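DNA ligase (Alteromonas mediterranea, PDB 6GDR) probably seals nicks in duplex DNA as a minimal ATP-dependent ligase of the Lig E type, passing an adenylate group from the enzyme to the DNA. Local coordinates at residues E214-K219 and V268-Y273. Sequence-based numbering, arbitrary orientation.
Sequences EDAEAK and VTFKFY. With nucleotides of chain C.
Ala218 and Val268 pair through two backbone hydrogen bonds, Val268 N to Ala218 O at 2.9 Å and Ala218 N to Val268 O at 3.0 Å, in an antiparallel register that continues through Ala216–Phe270 to Glu214–Phe272. Phe270 N meets Ala216 O at 2.9 Å, nearly straight at 164°, whereas the return bond from Ala216 N to Phe270 O is weak. At the Glu214 end the bonds lengthen, that from Glu214 N to Phe272 O being weak. At the intervening non-hydrogen-bonded pairs, Asp215–Lys271 and Glu217–Thr269, CA-H...O contacts fill in, such as Thr269 CA to Ala216 O at 3.2 Å.

Lys271 suits its place because a long aliphatic chain, leading away from strand 214-219, lets a positive ammonium reach the DNA backbone: NZ donates a hydrogen bond to OP1 of DC3 of chain C, modelled rather short at 2.5 Å, and another to Tyr273 OH.

The small methyls of Ala216 and Ala218 leave room for aromatic rings from the other strand. Ala216 CB touches both Phe270 CZ and Phe272 CE1, each at 3.8 Å. The bend of Glu214 at chi2 (94°) turns CD back toward Phe272; OE1 then lies over one face of the ring, offset toward the rim, 3.4 Å from CE2. An alanine in place of Phe272 would probably open a gap beside the Ala216 methyl and leave the Glu214 carboxylate freer to turn. On the other face of the sheet Thr269 CG2 meets Asp215 CB and OG1 lies near Glu217 CG, the acidic chains suiting their exposed positions.

Both strands belong to the five-stranded antiparallel sheet of the OB-fold domain, which here meets the DNA backbone through Lys271. Strand 285-289 flanks 267-272, and strand 234-240 flanks 214-225.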
loop_
_atom_site.group_PDB
_atom_site.type_symbol
_atom_site.label_atom_id
_atom_site.label_comp_id
_atom_site.label_asym_id
_atom_site.label_seq_id
_atom_site.Cartn_x
_atom_site.Cartn_y
_atom_site.Cartn_z
ATOM N N GLU D 214 -9.788 10.309 6.973
ATOM C CA GLU D 214 -10.777 11.273 7.428
ATOM C C GLU D 214 -12.145 10.606 7.490
ATOM O O GLU D 214 -12.324 9.455 7.082
ATOM C CB GLU D 214 -10.833 12.500 6.509
ATOM C CG GLU D 214 -9.509 12.885 5.869
ATOM C CD GLU D 214 -9.331 12.272 4.492
ATOM O OE1 GLU D 214 -9.597 11.060 4.337
ATOM O OE2 GLU D 214 -8.938 13.006 3.561
ATOM N N ASP D 215 -13.114 11.351 8.008
ATOM C CA ASP D 215 -14.494 10.901 8.102
ATOM C C ASP D 215 -15.363 11.691 7.133
ATOM O O ASP D 215 -14.966 12.730 6.602
ATOM C CB ASP D 215 -15.019 11.053 9.535
ATOM C CG ASP D 215 -14.274 10.179 10.524
ATOM O OD1 ASP D 215 -13.313 9.495 10.112
ATOM O OD2 ASP D 215 -14.653 10.173 11.714
ATOM N N ALA D 216 -16.567 11.175 6.906
ATOM C CA ALA D 216 -17.526 11.813 6.015
ATOM C C ALA D 216 -18.867 11.119 6.184
ATOM O O ALA D 216 -18.942 9.994 6.685
ATOM C CB ALA D 216 -17.068 11.757 4.554
ATOM N N GLU D 217 -19.923 11.805 5.761
ATOM C CA GLU D 217 -21.281 11.292 5.863
ATOM C C GLU D 217 -21.843 11.003 4.477
ATOM O O GLU D 217 -21.432 11.605 3.481
ATOM C CB GLU D 217 -22.193 12.285 6.593
ATOM C CG GLU D 217 -21.894 12.426 8.077
ATOM C CD GLU D 217 -22.934 13.256 8.804
ATOM O OE1 GLU D 217 -23.578 14.106 8.154
ATOM O OE2 GLU D 217 -23.112 13.054 10.024
ATOM N N ALA D 218 -22.788 10.068 4.427
ATOM C CA ALA D 218 -23.459 9.717 3.187
ATOM C C ALA D 218 -24.827 9.138 3.516
ATOM O O ALA D 218 -25.022 8.536 4.575
ATOM C CB ALA D 218 -22.642 8.713 2.366
ATOM N N LYS D 219 -25.768 9.326 2.595
ATOM C CA LYS D 219 -27.130 8.834 2.754
ATOM C C LYS D 219 -27.268 7.485 2.062
ATOM O O LYS D 219 -26.937 7.353 0.879
ATOM C CB LYS D 219 -28.137 9.829 2.175
ATOM C CG LYS D 219 -29.589 9.369 2.256
ATOM C CD LYS D 219 -30.557 10.449 1.784
ATOM C CE LYS D 219 -30.300 10.848 0.336
ATOM N NZ LYS D 219 -31.339 11.779 -0.184
ATOM N N VAL D 268 -25.073 7.754 7.330
ATOM C CA VAL D 268 -24.035 6.994 8.010
ATOM C C VAL D 268 -22.710 7.722 7.850
ATOM O O VAL D 268 -22.490 8.448 6.875
ATOM C CB VAL D 268 -23.922 5.551 7.469
ATOM C CG1 VAL D 268 -25.241 4.814 7.649
ATOM C CG2 VAL D 268 -23.502 5.556 6.003
ATOM N N THR D 269 -21.823 7.521 8.818
ATOM C CA THR D 269 -20.475 8.069 8.776
ATOM C C THR D 269 -19.482 6.955 8.480
ATOM O O THR D 269 -19.558 5.867 9.062
ATOM C CB THR D 269 -20.111 8.751 10.097
ATOM O OG1 THR D 269 -21.110 9.724 10.424
ATOM C CG2 THR D 269 -18.755 9.441 9.994
ATOM N N PHE D 270 -18.547 7.237 7.576
ATOM C CA PHE D 270 -17.564 6.258 7.142
ATOM C C PHE D 270 -16.193 6.912 7.088
ATOM O O PHE D 270 -16.071 8.114 6.840
ATOM C CB PHE D 270 -17.913 5.687 5.762
ATOM C CG PHE D 270 -17.777 6.683 4.642
ATOM C CD1 PHE D 270 -16.611 6.752 3.897
ATOM C CD2 PHE D 270 -18.811 7.550 4.338
ATOM C CE1 PHE D 270 -16.480 7.667 2.869
ATOM C CE2 PHE D 270 -18.686 8.467 3.310
ATOM C CZ PHE D 270 -17.519 8.525 2.575
ATOM N N LYS D 271 -15.162 6.108 7.321
ATOM C CA LYS D 271 -13.789 6.547 7.141
ATOM C C LYS D 271 -13.279 6.074 5.786
ATOM O O LYS D 271 -13.768 5.096 5.219
ATOM C CB LYS D 271 -12.885 6.025 8.264
ATOM C CG LYS D 271 -12.304 4.635 8.046
ATOM C CD LYS D 271 -11.417 4.237 9.212
ATOM C CE LYS D 271 -10.565 3.029 8.873
ATOM N NZ LYS D 271 -9.576 2.726 9.944
ATOM N N PHE D 272 -12.285 6.790 5.268
ATOM C CA PHE D 272 -11.739 6.474 3.958
ATOM C C PHE D 272 -10.325 7.026 3.869
ATOM O O PHE D 272 -9.950 7.947 4.599
ATOM C CB PHE D 272 -12.619 7.039 2.837
ATOM C CG PHE D 272 -12.684 8.540 2.817
ATOM C CD1 PHE D 272 -13.503 9.223 3.698
ATOM C CD2 PHE D 272 -11.929 9.266 1.912
ATOM C CE1 PHE D 272 -13.565 10.606 3.680
ATOM C CE2 PHE D 272 -11.986 10.647 1.887
ATOM C CZ PHE D 272 -12.806 11.317 2.772
ATOM N N TYR D 273 -9.548 6.448 2.958
ATOM C CA TYR D 273 -8.146 6.810 2.757
ATOM C C TYR D 273 -8.021 7.467 1.384
ATOM O O TYR D 273 -7.553 6.861 0.420
ATOM C CB TYR D 273 -7.247 5.573 2.878
ATOM C CG TYR D 273 -7.307 4.898 4.229
ATOM C CD1 TYR D 273 -6.292 5.074 5.162
ATOM C CD2 TYR D 273 -8.378 4.085 4.575
ATOM C CE1 TYR D 273 -6.342 4.457 6.396
ATOM C CE2 TYR D 273 -8.436 3.465 5.806
ATOM C CZ TYR D 273 -7.417 3.653 6.714
ATOM O OH TYR D 273 -7.471 3.038 7.942
ATOM P P DC C 3 -9.697 -0.874 8.846
ATOM O OP1 DC C 3 -10.000 0.260 9.748
ATOM O OP2 DC C 3 -8.409 -1.591 8.975
ATOM O "O5'" DC C 3 -10.865 -1.961 8.967
ATOM C "C5'" DC C 3 -12.222 -1.568 8.808
ATOM C "C4'" DC C 3 -13.134 -2.782 8.724
ATOM O "O4'" DC C 3 -12.672 -3.663 7.674
ATOM C "C3'" DC C 3 -13.170 -3.639 9.976
ATOM O "O3'" DC C 3 -14.174 -3.181 10.875
ATOM C "C2'" DC C 3 -13.467 -5.041 9.444
ATOM C "C1'" DC C 3 -12.985 -5.006 7.992
ATOM N N1 DC C 3 -11.780 -5.852 7.739
ATOM C C2 DC C 3 -11.934 -7.225 7.529
ATOM O O2 DC C 3 -13.071 -7.714 7.561
ATOM N N3 DC C 3 -10.834 -7.981 7.299
ATOM C C4 DC C 3 -9.627 -7.415 7.274
ATOM N N4 DC C 3 -8.571 -8.204 7.041
ATOM C C5 DC C 3 -9.449 -6.016 7.484
ATOM C C6 DC C 3 -10.542 -5.280 7.711
#